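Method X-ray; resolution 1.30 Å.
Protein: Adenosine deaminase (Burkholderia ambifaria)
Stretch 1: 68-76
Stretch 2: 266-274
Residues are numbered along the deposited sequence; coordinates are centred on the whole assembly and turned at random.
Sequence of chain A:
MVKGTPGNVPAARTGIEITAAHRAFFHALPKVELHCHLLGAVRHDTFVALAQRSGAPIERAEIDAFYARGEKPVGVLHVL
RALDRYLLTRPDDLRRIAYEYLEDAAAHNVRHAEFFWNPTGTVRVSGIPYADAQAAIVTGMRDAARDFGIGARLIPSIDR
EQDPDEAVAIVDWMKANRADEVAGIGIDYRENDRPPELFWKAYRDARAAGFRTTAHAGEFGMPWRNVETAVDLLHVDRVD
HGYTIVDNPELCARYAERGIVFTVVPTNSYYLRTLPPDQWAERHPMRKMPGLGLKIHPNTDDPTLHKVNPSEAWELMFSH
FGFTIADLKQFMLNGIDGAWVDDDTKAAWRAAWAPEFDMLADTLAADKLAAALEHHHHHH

Stretch 1 (68-76) ARGEKPVGV
Stretch 2, residues 266-274: PTNSYYLRT

Residues 68-76 form an irregular, largely extended segment that packs against the helix 269-274, burying 391 Å². Glu71 (phi/psi -78/-38) breaks the extended path, and Val76 (-103/14) ends it at an N-cap position. The register is set by Lys72 beside Arg273 (CA-CA 4.1 Å) and Gly75 beside Ser269 (CA-CA 5.8 Å), so the chains run in opposite directions here. Asn268 (chi1 t) caps the helix, its OD1 accepting from Tyr271 N at 3.2 Å.

The CA-to-CB bond of Arg69 points sideways, but chi1 t, chi2 p and chi3 t carry the guanidinium to the start of the helix. There Ser269, its CB directed toward stretch 1 and its chi1 m, accepts at OG from Arg69 NH1 (2.9 Å) and Arg69 NH2 (3.1 Å). Arg69 NH2 also lies 2.9 Å from Thr267 O, but the angle is too poor for a hydrogen bond. A water 2.9 Å from Ser269 OG accepts a weak 3.4 Å bond from Val76 N.

Arg273 extends through chi1 t and chi2 t, then bends at chi3 p and chi4 -112°, so that NH1 donates to Pro73 O at 2.9 Å, near the guanidinium plane. Arg273 CG lies 3.6 Å from Lys72 O. To one side of the arginine contacts, Leu272 (m, t) faces the C-gamma-endo ring of Pro73, Leu272 CB 3.6 Å from Pro73 CD.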

# COMPACT_ATOMS: atom_id res chain seq x y z
N ALA A 68 17.54 -7.77 0.86
CA ALA A 68 18.47 -6.71 0.49
C ALA A 68 17.77 -5.68 -0.39
O ALA A 68 17.12 -6.03 -1.38
CB ALA A 68 19.67 -7.29 -0.23
N ARG A 69 17.90 -4.41 -0.02
CA ARG A 69 17.26 -3.32 -0.74
C ARG A 69 18.32 -2.35 -1.25
O ARG A 69 18.78 -1.47 -0.52
CB ARG A 69 16.26 -2.61 0.17
CG ARG A 69 15.47 -1.50 -0.49
CD ARG A 69 14.57 -2.03 -1.59
NE ARG A 69 13.66 -1.00 -2.06
CZ ARG A 69 12.73 -1.19 -3.00
NH1 ARG A 69 12.60 -2.37 -3.58
NH2 ARG A 69 11.94 -0.18 -3.36
N GLY A 70 18.70 -2.52 -2.52
CA GLY A 70 19.82 -1.79 -3.10
C GLY A 70 19.46 -0.49 -3.79
O GLY A 70 18.32 -0.04 -3.73
N GLU A 71 20.44 0.11 -4.47
CA GLU A 71 20.31 1.47 -5.00
C GLU A 71 19.48 1.58 -6.29
O GLU A 71 18.74 2.55 -6.47
CB GLU A 71 21.69 2.11 -5.17
CG GLU A 71 22.64 1.32 -6.05
CD GLU A 71 24.01 1.95 -6.15
OE1 GLU A 71 24.10 3.20 -6.16
OE2 GLU A 71 25.00 1.20 -6.23
N LYS A 72 19.62 0.61 -7.19
CA LYS A 72 18.73 0.50 -8.34
C LYS A 72 17.87 -0.75 -8.13
O LYS A 72 17.96 -1.69 -8.92
CB LYS A 72 19.52 0.34 -9.64
CG LYS A 72 20.32 1.55 -10.08
CD LYS A 72 20.66 1.43 -11.56
CE LYS A 72 21.49 2.60 -12.05
NZ LYS A 72 22.93 2.39 -11.76
N PRO A 73 17.02 -0.74 -7.09
CA PRO A 73 16.48 -2.00 -6.57
C PRO A 73 15.60 -2.77 -7.56
O PRO A 73 14.81 -2.20 -8.30
CB PRO A 73 15.64 -1.56 -5.37
CG PRO A 73 15.20 -0.18 -5.72
CD PRO A 73 16.35 0.43 -6.50
N VAL A 74 15.77 -4.09 -7.55
CA VAL A 74 14.90 -4.97 -8.31
C VAL A 74 13.54 -5.04 -7.62
O VAL A 74 13.43 -4.81 -6.41
CB VAL A 74 15.49 -6.38 -8.43
CG1 VAL A 74 16.78 -6.35 -9.23
CG2 VAL A 74 15.73 -6.98 -7.05
N GLY A 75 12.50 -5.34 -8.39
CA GLY A 75 11.18 -5.52 -7.83
C GLY A 75 11.15 -6.75 -6.94
O GLY A 75 11.93 -7.68 -7.14
N VAL A 76 10.24 -6.75 -5.98
CA VAL A 76 10.22 -7.79 -4.96
C VAL A 76 9.12 -8.83 -5.20
O VAL A 76 8.81 -9.62 -4.32
CB VAL A 76 10.02 -7.17 -3.56
CG1 VAL A 76 11.10 -6.13 -3.29
CG2 VAL A 76 8.65 -6.55 -3.44
N PRO A 266 6.32 6.39 -2.25
CA PRO A 266 7.60 7.05 -2.52
C PRO A 266 8.72 6.08 -2.84
O PRO A 266 9.58 6.38 -3.67
CB PRO A 266 7.86 7.88 -1.25
CG PRO A 266 6.81 7.48 -0.25
CD PRO A 266 5.67 6.87 -1.02
N THR A 267 8.71 4.90 -2.23
CA THR A 267 9.74 3.90 -2.49
C THR A 267 9.45 3.00 -3.70
O THR A 267 10.06 1.93 -3.81
CB THR A 267 9.95 3.00 -1.25
OG1 THR A 267 8.70 2.42 -0.86
CG2 THR A 267 10.50 3.84 -0.10
N ASN A 268 8.56 3.42 -4.61
CA ASN A 268 8.27 2.62 -5.80
C ASN A 268 9.55 2.14 -6.49
O ASN A 268 10.41 2.94 -6.84
CB ASN A 268 7.43 3.44 -6.77
CG ASN A 268 7.11 2.69 -8.05
OD1 ASN A 268 7.67 2.97 -9.11
ND2 ASN A 268 6.19 1.72 -7.96
N SER A 269 9.68 0.82 -6.65
CA SER A 269 10.93 0.26 -7.15
C SER A 269 11.24 0.68 -8.58
O SER A 269 12.41 0.92 -8.92
CB SER A 269 10.92 -1.27 -7.06
OG SER A 269 10.74 -1.71 -5.73
N TYR A 270 10.21 0.72 -9.42
CA TYR A 270 10.41 1.05 -10.82
C TYR A 270 11.12 2.40 -10.98
O TYR A 270 12.10 2.50 -11.72
CB TYR A 270 9.08 1.03 -11.60
CG TYR A 270 9.22 1.49 -13.04
CD1 TYR A 270 9.68 0.63 -14.04
CD2 TYR A 270 8.89 2.79 -13.40
CE1 TYR A 270 9.81 1.08 -15.36
CE2 TYR A 270 9.02 3.24 -14.70
CZ TYR A 270 9.47 2.38 -15.67
OH TYR A 270 9.58 2.83 -16.96
N TYR A 271 10.63 3.43 -10.30
CA TYR A 271 11.26 4.74 -10.46
C TYR A 271 12.64 4.82 -9.82
O TYR A 271 13.51 5.50 -10.35
CB TYR A 271 10.33 5.90 -10.03
CG TYR A 271 9.24 6.15 -11.05
CD1 TYR A 271 9.56 6.54 -12.35
CD2 TYR A 271 7.90 5.98 -10.72
CE1 TYR A 271 8.57 6.75 -13.30
CE2 TYR A 271 6.90 6.19 -11.67
CZ TYR A 271 7.24 6.57 -12.96
OH TYR A 271 6.26 6.77 -13.90
N LEU A 272 12.85 4.12 -8.71
CA LEU A 272 14.19 4.06 -8.10
C LEU A 272 15.19 3.40 -9.04
O LEU A 272 16.36 3.77 -9.08
CB LEU A 272 14.15 3.30 -6.77
CG LEU A 272 13.63 4.07 -5.55
CD1 LEU A 272 13.34 3.14 -4.39
CD2 LEU A 272 14.66 5.11 -5.16
N ARG A 273 14.72 2.41 -9.80
CA ARG A 273 15.59 1.63 -10.66
C ARG A 273 15.88 2.35 -11.98
O ARG A 273 16.99 2.26 -12.51
CB ARG A 273 14.94 0.27 -10.91
CG ARG A 273 15.78 -0.74 -11.65
CD ARG A 273 15.10 -2.11 -11.64
NE ARG A 273 13.76 -2.10 -12.23
CZ ARG A 273 12.64 -2.29 -11.55
NH1 ARG A 273 12.67 -2.48 -10.24
NH2 ARG A 273 11.47 -2.28 -12.19
N THR A 274 14.91 3.09 -12.49
CA THR A 274 15.01 3.65 -13.84
C THR A 274 15.48 5.10 -13.92
O THR A 274 16.01 5.53 -14.94
CB THR A 274 13.69 3.49 -14.65
OG1 THR A 274 12.61 4.14 -13.95
CG2 THR A 274 13.36 2.03 -14.86
O HOH W 1 8.64 -3.77 -5.64